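Side-chain contacts in DUF1254 domain-containing protein (Vibrio parahaemolyticus, PDB 3U07), which is of unknown function but pairs a DUF1254 with a DUF1214 region and probably carries a signal sequence: residues F221-D225 against G226-N230; K211-T214 against W215-V219; P402-E405 against K406-A410. The protein carries 2 engineered substitutions. One frame throughout, in Å; residues are numbered along the deposited sequence.

Contact 1 of 3, residues F221-D225 against G226-N230; sequences FVLCD and GSMGN
Leu223 and Met228, the latter modelled as selenomethionine, set their side chains at about a right angle, and one methyl does the touching: CD1 of Leu223 reaches CG of Met228 at 3.6 Å. The same methyl sits 3.8 Å from Met228 CB and 3.9 Å from Met228 SE, so it lies across the first half of that chain. Beyond CG the chain bends at chi3 (-103°), and the selenium, already met by Leu223 CD1, has a looser neighbour in Val222, whose CG1 lies 4.4 Å from SE. Tyr36 and Ile40 of helix 26-52 cover Leu223 as well.

Between the two backbones sits a bridging water. It donates to Leu223 O at 2.7 Å and to Gly226 O, and accepts from Gly229 N at 2.8 Å, joining the last turn of one helix to the first turn of the next. Between them Asp225 is the centre of an inverse gamma turn, closed by a weak bond from Gly226 N to Cys224 O. The carboxylate of Asp225 forms a salt bridge with Arg205 and a hydrogen bond with Asn160, while Cys224 is tied to Cys247 by a disulfide. Gly226 adopts backbone angles (147°/-157°) that favour glycine. Together these features make a short connection between consecutive helices 215-224 and 228-231: an inverse gamma turn, a glycine after it and apolar packing.

Contact 2 of 3, residues K211-T214 against W215-V219; sequences KKST and WLERV
Thr214 and Glu217 form a capping box at the start of helix 215-224. In one direction Glu217 N donates to Thr214 OG1 at 3.3 Å, nearly straight at 167°; in the other, Thr214 N donates to Glu217 OE1 at 3.1 Å, reaching that oxygen from above the carboxylate plane. Thr214 OG1 is placed for this by a chi1 of 66°, which sets it between its own backbone N and carbonyl carbon, facing the first turn. The Glu217 chain does the complementary thing: chi1 of 52° folds it back toward the N terminus, and beyond CG it runs extended, crossing the threonine side chain at about a right angle. The carboxylate at the helix start would probably also be favoured by the helix dipole.

Next to the box, Arg218 folds back on the preceding loop. Its NH1 donates to Ser213 OG at 3.2 Å, with the hydroxyl tilted from the guanidinium plane, and makes a weak bond to Ser213 O at the group's edge. Ser213 OG has a further partner in Asp209 O, and Arg218 NE forms a salt bridge with Asp41 of helix 26-52, so the guanidinium spans from loop to helix.

Farther out, the packing is apolar. Leu216 CD2 lies over one face of the Trp215 ring, offset toward its rim, and Val219 CG2 meets the ring edge in plane. Trp215 itself hydrogen-bonds Ala259 O through NE1 and meets Tyr34 edge-to-face. Thr214 O, which takes the helical bond from Arg218 N at 3.3 Å, also lies 3.6 Å above one face of the Arg218 guanidinium.

Contact 3 of 3, residues P402-E405 against K406-A410; sequences PVPE and KPFYA
Val403 places both its methyls against the Phe408 ring. CG2 sits over one face, 3.7 Å from the ring centroid and 16° off the normal, a CH-pi contact; CG1, on the same side of the ring but displaced toward its rim, comes within 3.3 Å of Phe408 CE2, a short approach. The valine chi1 of 132° is not staggered, so the exact placing of the methyls should be read with some caution. Phe408, with chi1 of 67°, carries CG between its backbone N and carbonyl carbon, and this swings the ring back over the turn to cross the valine at about a right angle.

Pro404 packs alongside: its CG lies 3.9 Å from Phe408 CB, and its CB is 3.8 Å from Lys406 CG. From there the lysine chain runs extended, and NZ forms a salt bridge with Asp356. The turn itself is an inverse gamma turn centred on Glu405, closed by a weak bond from Lys406 N to Pro404 O at 2.9 Å. Ile352 of strand 347-354 touches Val403, Pro404 and Phe408, so the apolar side of this turn packs on the sheet while the charged lysine end finds its partner elsewhere.

How the contacts relate
Going from the N terminus, contact 2 comes first: it brings the loop after helix 191-195 onto the start of helix 215-224. Contact 1 takes up the other end of that same helix and turns the chain into helix 228-231; the two centres lie 15 Å apart, and both face helix 26-52. Contact 3 is far off, on the opposite side of the chain's centre from contact 1, with their centres about 46 Å apart. It closes the turn between strand 400-402 and strand 408-417, which belong to different sheets. The three follow in series, none nesting or crossing: two belong to the helical part, the third to the DUF1214 region.

Contact 1 of 3, residues F221-D225 against G226-N230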
loop_
_atom_site.group_PDB
_atom_site.type_symbol
_atom_site.label_atom_id
_atom_site.label_comp_id
_atom_site.label_asym_id
_atom_site.label_seq_id
_atom_site.Cartn_x
_atom_site.Cartn_y
_atom_site.Cartn_z
ATOM N N PHE A 221 -3.199 10.418 -20.770
ATOM C CA PHE A 221 -2.142 9.520 -21.222
ATOM C C PHE A 221 -2.282 8.152 -20.538
ATOM O O PHE A 221 -2.242 7.106 -21.190
ATOM C CB PHE A 221 -0.770 10.111 -20.884
ATOM C CG PHE A 221 0.371 9.171 -21.133
ATOM C CD1 PHE A 221 0.861 8.973 -22.421
ATOM C CD2 PHE A 221 0.947 8.466 -20.079
ATOM C CE1 PHE A 221 1.916 8.086 -22.655
ATOM C CE2 PHE A 221 1.998 7.578 -20.299
ATOM C CZ PHE A 221 2.484 7.387 -21.591
ATOM N N VAL A 222 -2.433 8.165 -19.217
ATOM C CA VAL A 222 -2.582 6.920 -18.470
ATOM C C VAL A 222 -3.876 6.206 -18.847
ATOM O O VAL A 222 -3.903 4.985 -18.993
ATOM C CB VAL A 222 -2.582 7.181 -16.951
ATOM C CG1 VAL A 222 -2.938 5.904 -16.204
ATOM C CG2 VAL A 222 -1.211 7.682 -16.520
ATOM N N LEU A 223 -4.945 6.980 -19.001
ATOM C CA LEU A 223 -6.257 6.446 -19.357
ATOM C C LEU A 223 -6.179 5.681 -20.678
ATOM O O LEU A 223 -6.855 4.680 -20.870
ATOM C CB LEU A 223 -7.255 7.601 -19.504
ATOM C CG LEU A 223 -8.466 7.814 -18.578
ATOM C CD1 LEU A 223 -8.388 7.015 -17.304
ATOM C CD2 LEU A 223 -8.557 9.297 -18.285
ATOM N N CYS A 224 -5.338 6.172 -21.578
ATOM C CA CYS A 224 -5.173 5.567 -22.893
ATOM C C CYS A 224 -4.492 4.205 -22.822
ATOM O O CYS A 224 -4.838 3.294 -23.567
ATOM C CB CYS A 224 -4.339 6.498 -23.786
ATOM S SG CYS A 224 -4.429 6.129 -25.570
ATOM N N ASP A 225 -3.532 4.076 -21.909
ATOM C CA ASP A 225 -2.742 2.857 -21.750
ATOM C C ASP A 225 -3.458 1.728 -21.023
ATOM O O ASP A 225 -3.008 1.253 -19.978
ATOM C CB ASP A 225 -1.429 3.212 -21.038
ATOM C CG ASP A 225 -0.473 2.037 -20.936
ATOM O OD1 ASP A 225 -0.501 1.167 -21.828
ATOM O OD2 ASP A 225 0.319 1.994 -19.967
ATOM N N GLY A 226 -4.570 1.285 -21.591
ATOM C CA GLY A 226 -5.322 0.218 -20.963
ATOM C C GLY A 226 -6.824 0.301 -21.165
ATOM O O GLY A 226 -7.311 0.947 -22.095
ATOM N N SER A 227 -7.553 -0.335 -20.254
ATOM C CA SER A 227 -9.009 -0.411 -20.293
ATOM C C SER A 227 -9.711 0.510 -19.304
ATOM O O SER A 227 -10.917 0.390 -19.086
ATOM C CB SER A 227 -9.425 -1.854 -19.997
ATOM O OG SER A 227 -10.347 -2.323 -20.954
HETATM N N MSE A 228 -8.963 1.421 -18.702
HETATM C CA MSE A 228 -9.523 2.334 -17.714
HETATM C C MSE A 228 -10.700 3.165 -18.231
HETATM O O MSE A 228 -11.617 3.485 -17.473
HETATM C CB MSE A 228 -8.413 3.253 -17.209
HETATM C CG MSE A 228 -8.560 3.712 -15.784
HETATM SE SE MSE A 228 -6.812 4.160 -15.118
HETATM C CE MSE A 228 -6.532 2.613 -14.084
ATOM N N GLY A 229 -10.678 3.512 -19.518
ATOM C CA GLY A 229 -11.748 4.332 -20.091
ATOM C C GLY A 229 -13.084 3.639 -19.878
ATOM O O GLY A 229 -14.129 4.258 -19.542
ATOM N N ASN A 230 -13.028 2.348 -20.073
ATOM C CA ASN A 230 -14.198 1.523 -19.909
ATOM C C ASN A 230 -14.506 1.269 -18.416
ATOM O O ASN A 230 -15.667 1.337 -18.005
ATOM C CB ASN A 230 -13.924 0.251 -20.638
ATOM C CG ASN A 230 -13.936 0.449 -22.142
ATOM O OD1 ASN A 230 -14.622 1.340 -22.650
ATOM N ND2 ASN A 230 -13.223 -0.408 -22.867
HETATM O O HOH W 1 -8.933 3.172 -21.690
#

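Contact 2 of 3, residues K211-T214 against W215-V219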
loop_
_atom_site.group_PDB
_atom_site.type_symbol
_atom_site.label_atom_id
_atom_site.label_comp_id
_atom_site.label_asym_id
_atom_site.label_seq_id
_atom_site.Cartn_x
_atom_site.Cartn_y
_atom_site.Cartn_z
ATOM N N LYS A 211 6.767 17.770 -14.726
ATOM C CA LYS A 211 7.114 19.148 -14.402
ATOM C C LYS A 211 6.674 20.192 -15.427
ATOM O O LYS A 211 6.568 21.376 -15.101
ATOM C CB LYS A 211 8.619 19.278 -14.160
ATOM C CG LYS A 211 9.477 19.501 -15.400
ATOM C CD LYS A 211 10.594 20.504 -15.092
ATOM C CE LYS A 211 10.873 20.590 -13.585
ATOM N NZ LYS A 211 11.677 21.779 -13.190
ATOM N N LYS A 212 6.399 19.760 -16.653
ATOM C CA LYS A 212 5.998 20.692 -17.705
ATOM C C LYS A 212 4.657 20.403 -18.389
ATOM O O LYS A 212 4.254 21.122 -19.303
ATOM C CB LYS A 212 7.113 20.758 -18.751
ATOM C CG LYS A 212 7.621 19.387 -19.151
ATOM C CD LYS A 212 8.731 19.424 -20.202
ATOM C CE LYS A 212 10.132 19.513 -19.590
ATOM N NZ LYS A 212 10.611 20.910 -19.370
ATOM N N SER A 213 3.965 19.360 -17.945
ATOM C CA SER A 213 2.672 18.997 -18.522
ATOM C C SER A 213 1.529 19.402 -17.596
ATOM O O SER A 213 1.763 19.849 -16.472
ATOM C CB SER A 213 2.621 17.488 -18.754
ATOM O OG SER A 213 2.896 16.785 -17.550
ATOM N N THR A 214 0.294 19.262 -18.074
ATOM C CA THR A 214 -0.883 19.579 -17.257
ATOM C C THR A 214 -1.437 18.252 -16.720
ATOM O O THR A 214 -1.083 17.179 -17.222
ATOM C CB THR A 214 -2.005 20.242 -18.074
ATOM O OG1 THR A 214 -2.510 19.301 -19.026
ATOM C CG2 THR A 214 -1.491 21.484 -18.797
ATOM N N TRP A 215 -2.307 18.301 -15.717
ATOM C CA TRP A 215 -2.833 17.046 -15.204
ATOM C C TRP A 215 -3.731 16.382 -16.243
ATOM O O TRP A 215 -3.872 15.165 -16.253
ATOM C CB TRP A 215 -3.589 17.241 -13.887
ATOM C CG TRP A 215 -4.858 18.023 -13.976
ATOM C CD1 TRP A 215 -5.007 19.365 -13.782
ATOM C CD2 TRP A 215 -6.171 17.500 -14.195
ATOM N NE1 TRP A 215 -6.334 19.710 -13.850
ATOM C CE2 TRP A 215 -7.072 18.583 -14.099
ATOM C CE3 TRP A 215 -6.677 16.220 -14.449
ATOM C CZ2 TRP A 215 -8.448 18.428 -14.260
ATOM C CZ3 TRP A 215 -8.046 16.065 -14.609
ATOM C CH2 TRP A 215 -8.917 17.161 -14.508
ATOM N N LEU A 216 -4.330 17.178 -17.125
ATOM C CA LEU A 216 -5.183 16.623 -18.168
ATOM C C LEU A 216 -4.377 15.710 -19.089
ATOM O O LEU A 216 -4.798 14.589 -19.366
ATOM C CB LEU A 216 -5.835 17.730 -19.004
ATOM C CG LEU A 216 -7.015 18.483 -18.385
ATOM C CD1 LEU A 216 -7.421 19.623 -19.310
ATOM C CD2 LEU A 216 -8.187 17.529 -18.157
ATOM N N GLU A 217 -3.217 16.167 -19.557
ATOM C CA GLU A 217 -2.439 15.316 -20.447
ATOM C C GLU A 217 -1.888 14.071 -19.766
ATOM O O GLU A 217 -1.841 13.004 -20.379
ATOM C CB GLU A 217 -1.323 16.103 -21.156
ATOM C CG GLU A 217 -0.383 16.918 -20.301
ATOM C CD GLU A 217 0.574 17.743 -21.159
ATOM O OE1 GLU A 217 0.462 18.991 -21.164
ATOM O OE2 GLU A 217 1.432 17.134 -21.840
ATOM N N ARG A 218 -1.500 14.187 -18.497
ATOM C CA ARG A 218 -0.981 13.028 -17.779
ATOM C C ARG A 218 -2.098 12.001 -17.564
ATOM O O ARG A 218 -1.927 10.819 -17.860
ATOM C CB ARG A 218 -0.381 13.443 -16.429
ATOM C CG ARG A 218 0.916 14.260 -16.544
ATOM C CD ARG A 218 1.564 14.480 -15.176
ATOM N NE ARG A 218 0.685 15.194 -14.250
ATOM C CZ ARG A 218 0.679 16.513 -14.072
ATOM N NH1 ARG A 218 1.515 17.289 -14.752
ATOM N NH2 ARG A 218 -0.177 17.058 -13.221
ATOM N N VAL A 219 -3.244 12.452 -17.059
ATOM C CA VAL A 219 -4.363 11.551 -16.826
ATOM C C VAL A 219 -4.862 10.915 -18.133
ATOM O O VAL A 219 -5.104 9.711 -18.181
ATOM C CB VAL A 219 -5.534 12.281 -16.126
ATOM C CG1 VAL A 219 -6.775 11.377 -16.089
ATOM C CG2 VAL A 219 -5.127 12.660 -14.698
#

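Contact 3 of 3, residues P402-E405 against K406-A410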
loop_
_atom_site.group_PDB
_atom_site.type_symbol
_atom_site.label_atom_id
_atom_site.label_comp_id
_atom_site.label_asym_id
_atom_site.label_seq_id
_atom_site.Cartn_x
_atom_site.Cartn_y
_atom_site.Cartn_z
ATOM N N PRO A 402 12.420 -1.494 23.922
ATOM C CA PRO A 402 13.304 -0.335 24.042
ATOM C C PRO A 402 12.646 0.892 23.429
ATOM O O PRO A 402 11.900 0.786 22.459
ATOM C CB PRO A 402 14.547 -0.764 23.260
ATOM C CG PRO A 402 14.570 -2.241 23.453
ATOM C CD PRO A 402 13.115 -2.602 23.243
ATOM N N VAL A 403 12.927 2.050 24.003
ATOM C CA VAL A 403 12.388 3.302 23.511
ATOM C C VAL A 403 13.554 4.287 23.601
ATOM O O VAL A 403 14.333 4.242 24.549
ATOM C CB VAL A 403 11.160 3.709 24.366
ATOM C CG1 VAL A 403 11.250 5.150 24.806
ATOM C CG2 VAL A 403 9.889 3.453 23.557
ATOM N N PRO A 404 13.702 5.175 22.603
ATOM C CA PRO A 404 14.796 6.152 22.586
ATOM C C PRO A 404 14.702 7.317 23.563
ATOM O O PRO A 404 13.626 7.642 24.061
ATOM C CB PRO A 404 14.793 6.626 21.142
ATOM C CG PRO A 404 13.337 6.671 20.837
ATOM C CD PRO A 404 12.821 5.367 21.437
ATOM N N GLU A 405 15.852 7.939 23.816
ATOM C CA GLU A 405 15.964 9.090 24.712
ATOM C C GLU A 405 15.525 10.359 23.981
ATOM O O GLU A 405 16.198 11.387 24.044
ATOM C CB GLU A 405 17.415 9.266 25.169
ATOM C CG GLU A 405 17.992 8.084 25.926
ATOM C CD GLU A 405 18.045 8.317 27.420
ATOM O OE1 GLU A 405 16.979 8.541 28.030
ATOM O OE2 GLU A 405 19.160 8.277 27.985
ATOM N N LYS A 406 14.393 10.280 23.292
ATOM C CA LYS A 406 13.863 11.413 22.542
ATOM C C LYS A 406 12.391 11.180 22.225
ATOM O O LYS A 406 11.847 10.125 22.536
ATOM C CB LYS A 406 14.645 11.579 21.237
ATOM C CG LYS A 406 14.743 10.306 20.405
ATOM C CD LYS A 406 15.142 10.609 18.965
ATOM C CE LYS A 406 15.352 9.329 18.164
ATOM N NZ LYS A 406 15.705 9.611 16.744
ATOM N N PRO A 407 11.721 12.172 21.622
ATOM C CA PRO A 407 10.308 11.965 21.299
ATOM C C PRO A 407 10.186 10.792 20.327
ATOM O O PRO A 407 10.984 10.659 19.398
ATOM C CB PRO A 407 9.907 13.293 20.662
ATOM C CG PRO A 407 10.763 14.281 21.405
ATOM C CD PRO A 407 12.106 13.580 21.413
ATOM N N PHE A 408 9.192 9.940 20.548
ATOM C CA PHE A 408 8.980 8.782 19.694
ATOM C C PHE A 408 7.493 8.546 19.513
ATOM O O PHE A 408 6.666 9.146 20.203
ATOM C CB PHE A 408 9.611 7.540 20.331
ATOM C CG PHE A 408 8.935 7.095 21.613
ATOM C CD1 PHE A 408 7.881 6.185 21.583
ATOM C CD2 PHE A 408 9.355 7.593 22.849
ATOM C CE1 PHE A 408 7.255 5.771 22.763
ATOM C CE2 PHE A 408 8.739 7.187 24.034
ATOM C CZ PHE A 408 7.688 6.275 23.992
ATOM N N TYR A 409 7.151 7.696 18.554
ATOM C CA TYR A 409 5.761 7.336 18.348
ATOM C C TYR A 409 5.728 5.837 18.122
ATOM O O TYR A 409 6.740 5.227 17.772
ATOM C CB TYR A 409 5.127 8.083 17.170
ATOM C CG TYR A 409 5.796 7.902 15.828
ATOM C CD1 TYR A 409 6.893 8.682 15.464
ATOM C CD2 TYR A 409 5.301 6.982 14.900
ATOM C CE1 TYR A 409 7.478 8.555 14.208
ATOM C CE2 TYR A 409 5.880 6.842 13.639
ATOM C CZ TYR A 409 6.968 7.634 13.301
ATOM O OH TYR A 409 7.551 7.510 12.061
ATOM N N ALA A 410 4.571 5.237 18.355
ATOM C CA ALA A 410 4.428 3.805 18.187
ATOM C C ALA A 410 3.396 3.522 17.115
ATOM O O ALA A 410 2.354 4.169 17.066
ATOM C CB ALA A 410 4.002 3.162 19.514
#